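Local coordinates for Lmo2470 protein (Listeria monocytogenes EGD-e, PDB 5HL3) that is an internalin with leucine-rich repeats that interacts with the host protein afadin, facilitates crossing of the basement membrane and binds calcium ions, at residues G137-T143 against E162-N168. Residues are numbered along the deposited sequence; the frame is centred on the assembly and turned at random.
Sequences GSIPDFT and ELPNFNN. With CA (calcium ion), chain E; CA (calcium ion), chain F.
Ile-139 fits its side chain among Leu-163, Pro-164 and Phe-166, where equivalent loops of two adjacent leucine-rich repeats stack in the internalin solenoid. The loops run nearly parallel. Each has the pattern Pro, Asp or Asn, Phe. CG2 of Ile-139 lies anti to the backbone N, which sets it at the edge of the Phe-166 ring, 3.7 Å from CE1. Its CD1 lies alongside CD1 of Leu-163, and Leu-163 also packs on Ile-185 of the next loop. The ring of Pro-164 is a bump against the 137-143 backbone. Its CD reaches Ile-139 O at 3.3 Å, CG lies near the same oxygen, and CB rests against Asp-141 CB. Phe-142 and Phe-166 point the same way, nearly parallel (7°) but displaced, so that they touch mainly along neighbouring rims. Phe-142 CE2 meets Phe-166 CE1 at 3.6 Å. Leu-116 of the preceding loop packs on Phe-142.

Polar groups close both ends. Ile-139 N donates to Glu-162 O, while both carboxylate oxygens of Glu-162 chelate a calcium ion that Leu-157 O also binds. Glu-162 OE1 also accepts from Thr-159 N. Water 1 bridges that ion to Gly-137 O. At the other end Asp-141 reaches across with CG anti to its own N (chi1 -174°). Asp-141 OD1 accepts from Asn-167 N at 2.9 Å through its syn lone pair. ND2 of Asn-167 meets Asp-141 OD2 on the syn side, 24° out of the carboxylate plane. The two bonds fix the carboxylate's rotation. The second also holds the Asn-167 amide, whose OD1 binds a second calcium ion together with Gln-189 and Asn-190. Asn-168 ND2 donates to Phe-142 O at 3.0 Å, from above the carbonyl plane.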
ATOM      1  N   GLY A 137      -4.656  11.630  12.834  1.00 13.30           N
ATOM      2  CA  GLY A 137      -5.876  12.112  12.185  1.00 13.42           C
ATOM      3  C   GLY A 137      -6.101  11.509  10.813  1.00 13.20           C
ATOM      4  O   GLY A 137      -5.834  10.336  10.586  1.00 13.34           O
ATOM      5  N   SER A 138      -6.676  12.300   9.920  1.00 13.29           N
ATOM      6  CA  SER A 138      -7.064  11.847   8.575  1.00 13.11           C
ATOM      7  C   SER A 138      -6.229  12.498   7.494  1.00 12.68           C
ATOM      8  O   SER A 138      -5.550  13.500   7.718  1.00 12.76           O
ATOM      9  CB  SER A 138      -8.536  12.189   8.316  1.00 13.53           C
ATOM     10  OG  SER A 138      -9.382  11.507   9.209  1.00 14.21           O
ATOM     11  N   ILE A 139      -6.239  11.897   6.322  1.00 12.32           N
ATOM     12  CA  ILE A 139      -5.659  12.525   5.145  1.00 12.16           C
ATOM     13  C   ILE A 139      -6.664  13.595   4.714  1.00 12.35           C
ATOM     14  O   ILE A 139      -7.837  13.274   4.495  1.00 12.47           O
ATOM     15  CB  ILE A 139      -5.487  11.533   3.959  1.00 11.98           C
ATOM     16  CG1 ILE A 139      -4.627  10.327   4.377  1.00 12.00           C
ATOM     17  CG2 ILE A 139      -4.880  12.237   2.720  1.00 11.89           C
ATOM     18  CD1 ILE A 139      -4.621   9.214   3.348  1.00 12.05           C
ATOM     19  N   PRO A 140      -6.237  14.865   4.589  1.00 12.42           N
ATOM     20  CA  PRO A 140      -7.198  15.903   4.157  1.00 12.65           C
ATOM     21  C   PRO A 140      -7.659  15.732   2.719  1.00 12.58           C
ATOM     22  O   PRO A 140      -6.925  15.169   1.878  1.00 12.35           O
ATOM     23  CB  PRO A 140      -6.405  17.217   4.282  1.00 12.71           C
ATOM     24  CG  PRO A 140      -5.021  16.856   4.469  1.00 12.49           C
ATOM     25  CD  PRO A 140      -4.890  15.417   4.845  1.00 12.33           C
ATOM     26  N   ASP A 141      -8.874  16.223   2.421  1.00 12.83           N
ATOM     27  CA  ASP A 141      -9.324  16.329   1.038  1.00 12.85           C
ATOM     28  C   ASP A 141      -8.661  17.639   0.536  1.00 12.92           C
ATOM     29  O   ASP A 141      -9.240  18.702   0.596  1.00 13.20           O
ATOM     30  CB  ASP A 141     -10.847  16.366   0.970  1.00 13.14           C
ATOM     31  CG  ASP A 141     -11.381  16.319  -0.446  1.00 13.19           C
ATOM     32  OD1 ASP A 141     -10.626  15.990  -1.382  1.00 12.98           O
ATOM     33  OD2 ASP A 141     -12.585  16.642  -0.615  1.00 14.05           O
ATOM     34  N   PHE A 142      -7.431  17.499   0.059  1.00 12.68           N
ATOM     35  CA  PHE A 142      -6.570  18.649  -0.244  1.00 12.72           C
ATOM     36  C   PHE A 142      -7.256  19.694  -1.087  1.00 13.00           C
ATOM     37  O   PHE A 142      -7.853  19.366  -2.108  1.00 13.05           O
ATOM     38  CB  PHE A 142      -5.324  18.221  -1.012  1.00 12.48           C
ATOM     39  CG  PHE A 142      -4.593  17.055  -0.403  1.00 12.22           C
ATOM     40  CD1 PHE A 142      -3.817  17.201   0.756  1.00 12.17           C
ATOM     41  CD2 PHE A 142      -4.667  15.796  -1.008  1.00 12.05           C
ATOM     42  CE1 PHE A 142      -3.169  16.104   1.284  1.00 11.98           C
ATOM     43  CE2 PHE A 142      -3.995  14.718  -0.502  1.00 11.86           C
ATOM     44  CZ  PHE A 142      -3.254  14.879   0.638  1.00 11.82           C
ATOM     45  N   THR A 143      -7.110  20.952  -0.700  1.00 13.20           N
ATOM     46  CA  THR A 143      -7.685  22.069  -1.467  1.00 13.52           C
ATOM     47  C   THR A 143      -6.642  23.020  -1.990  1.00 13.55           C
ATOM     48  O   THR A 143      -7.000  23.914  -2.737  1.00 13.86           O
ATOM     49  CB  THR A 143      -8.684  22.887  -0.613  1.00 13.86           C
ATOM     50  OG1 THR A 143      -8.017  23.338   0.569  1.00 13.85           O
ATOM     51  CG2 THR A 143      -9.931  22.086  -0.247  1.00 13.94           C
ATOM     52  N   GLU A 162     -10.345   7.481   7.247  1.00 12.95           N
ATOM     53  CA  GLU A 162      -9.302   8.517   7.182  1.00 12.64           C
ATOM     54  C   GLU A 162      -8.888   8.855   5.758  1.00 12.40           C
ATOM     55  O   GLU A 162      -8.019   9.711   5.554  1.00 12.30           O
ATOM     56  CB  GLU A 162      -8.069   8.021   7.981  1.00 12.55           C
ATOM     57  CG  GLU A 162      -8.335   7.895   9.483  1.00 12.84           C
ATOM     58  CD  GLU A 162      -7.289   7.129  10.282  1.00 12.82           C
ATOM     59  OE1 GLU A 162      -6.390   6.507   9.670  1.00 12.57           O
ATOM     60  OE2 GLU A 162      -7.423   7.131  11.538  1.00 13.33           O
ATOM     61  N   LEU A 163      -9.525   8.223   4.768  1.00 12.34           N
ATOM     62  CA  LEU A 163      -9.154   8.348   3.347  1.00 12.14           C
ATOM     63  C   LEU A 163     -10.303   8.925   2.522  1.00 12.30           C
ATOM     64  O   LEU A 163     -11.309   8.229   2.271  1.00 12.40           O
ATOM     65  CB  LEU A 163      -8.768   6.966   2.801  1.00 11.96           C
ATOM     66  CG  LEU A 163      -8.470   6.870   1.303  1.00 11.85           C
ATOM     67  CD1 LEU A 163      -7.333   7.733   0.900  1.00 11.78           C
ATOM     68  CD2 LEU A 163      -8.221   5.428   0.941  1.00 11.77           C
ATOM     69  N   PRO A 164     -10.206  10.188   2.122  1.00 12.35           N
ATOM     70  CA  PRO A 164     -11.306  10.780   1.351  1.00 12.55           C
ATOM     71  C   PRO A 164     -11.317  10.396  -0.119  1.00 12.44           C
ATOM     72  O   PRO A 164     -10.349   9.889  -0.642  1.00 12.21           O
ATOM     73  CB  PRO A 164     -11.074  12.279   1.499  1.00 12.67           C
ATOM     74  CG  PRO A 164      -9.653  12.425   1.740  1.00 12.45           C
ATOM     75  CD  PRO A 164      -9.136  11.150   2.378  1.00 12.28           C
ATOM     76  N   ASN A 165     -12.447  10.636  -0.775  1.00 12.66           N
ATOM     77  CA  ASN A 165     -12.584  10.438  -2.199  1.00 12.64           C
ATOM     78  C   ASN A 165     -12.136  11.749  -2.833  1.00 12.70           C
ATOM     79  O   ASN A 165     -12.925  12.625  -3.170  1.00 12.96           O
ATOM     80  CB  ASN A 165     -14.040  10.069  -2.512  1.00 12.89           C
ATOM     81  CG  ASN A 165     -14.192   9.467  -3.882  1.00 12.86           C
ATOM     82  OD1 ASN A 165     -13.479   9.809  -4.804  1.00 12.78           O
ATOM     83  ND2 ASN A 165     -15.120   8.545  -4.017  1.00 12.97           N
ATOM     84  N   PHE A 166     -10.816  11.864  -2.987  1.00 12.47           N
ATOM     85  CA  PHE A 166     -10.164  13.167  -3.300  1.00 12.52           C
ATOM     86  C   PHE A 166     -10.821  13.979  -4.400  1.00 12.77           C
ATOM     87  O   PHE A 166     -10.902  13.534  -5.535  1.00 12.78           O
ATOM     88  CB  PHE A 166      -8.701  12.964  -3.684  1.00 12.27           C
ATOM     89  CG  PHE A 166      -7.876  12.271  -2.643  1.00 12.05           C
ATOM     90  CD1 PHE A 166      -7.457  12.948  -1.507  1.00 12.07           C
ATOM     91  CD2 PHE A 166      -7.471  10.954  -2.823  1.00 11.87           C
ATOM     92  CE1 PHE A 166      -6.669  12.325  -0.547  1.00 11.91           C
ATOM     93  CE2 PHE A 166      -6.669  10.332  -1.854  1.00 11.71           C
ATOM     94  CZ  PHE A 166      -6.275  11.020  -0.723  1.00 11.73           C
ATOM     95  N   ASN A 167     -11.210  15.219  -4.086  1.00 13.01           N
ATOM     96  CA  ASN A 167     -11.900  16.057  -5.063  1.00 13.31           C
ATOM     97  C   ASN A 167     -11.073  17.012  -5.889  1.00 13.36           C
ATOM     98  O   ASN A 167     -11.507  17.397  -6.947  1.00 13.58           O
ATOM     99  CB  ASN A 167     -12.985  16.878  -4.342  1.00 13.64           C
ATOM    100  CG  ASN A 167     -14.170  16.028  -3.945  1.00 13.75           C
ATOM    101  OD1 ASN A 167     -14.925  15.619  -4.800  1.00 13.88           O
ATOM    102  ND2 ASN A 167     -14.295  15.691  -2.659  1.00 13.70           N
ATOM    103  N   ASN A 168      -9.896  17.385  -5.412  1.00 13.17           N
ATOM    104  CA  ASN A 168      -9.188  18.545  -5.994  1.00 13.29           C
ATOM    105  C   ASN A 168      -7.736  18.294  -6.360  1.00 13.04           C
ATOM    106  O   ASN A 168      -6.925  19.241  -6.383  1.00 13.08           O
ATOM    107  CB  ASN A 168      -9.272  19.723  -5.017  1.00 13.46           C
ATOM    108  CG  ASN A 168     -10.646  19.877  -4.388  1.00 13.71           C
ATOM    109  OD1 ASN A 168     -11.632  20.133  -5.083  1.00 14.00           O
ATOM    110  ND2 ASN A 168     -10.715  19.731  -3.077  1.00 13.65           N
TER
HETATM  111 CA    CA E 404      -5.162   5.931  11.738  1.00 12.28          CA
HETATM  112 CA    CA F 405     -16.215  14.257  -6.235  1.00 10.91          CA
HETATM  113  O   HOH W   1      -4.890   8.306  12.147  1.00 15.29           O
HETATM  114  O   HOH W   2      -8.480  16.712  -2.987  1.00 10.91           O
HETATM  115  O   HOH W   3     -13.160  19.388  -1.484  1.00 22.71           O
HETATM  116  O   HOH W   4      -5.673  20.586  -4.025  1.00 13.78           O
HETATM  117  O   HOH W   5     -15.329  12.642  -4.628  1.00 13.43           O
HETATM  118  O   HOH W   6      -6.819   4.271  12.193  1.00 16.85           O
HETATM  119  O   HOH W   7      -4.985   5.928  14.032  1.00 23.10           O
HETATM  120  O   HOH W   8      -2.851   6.292  11.702  1.00 16.99           O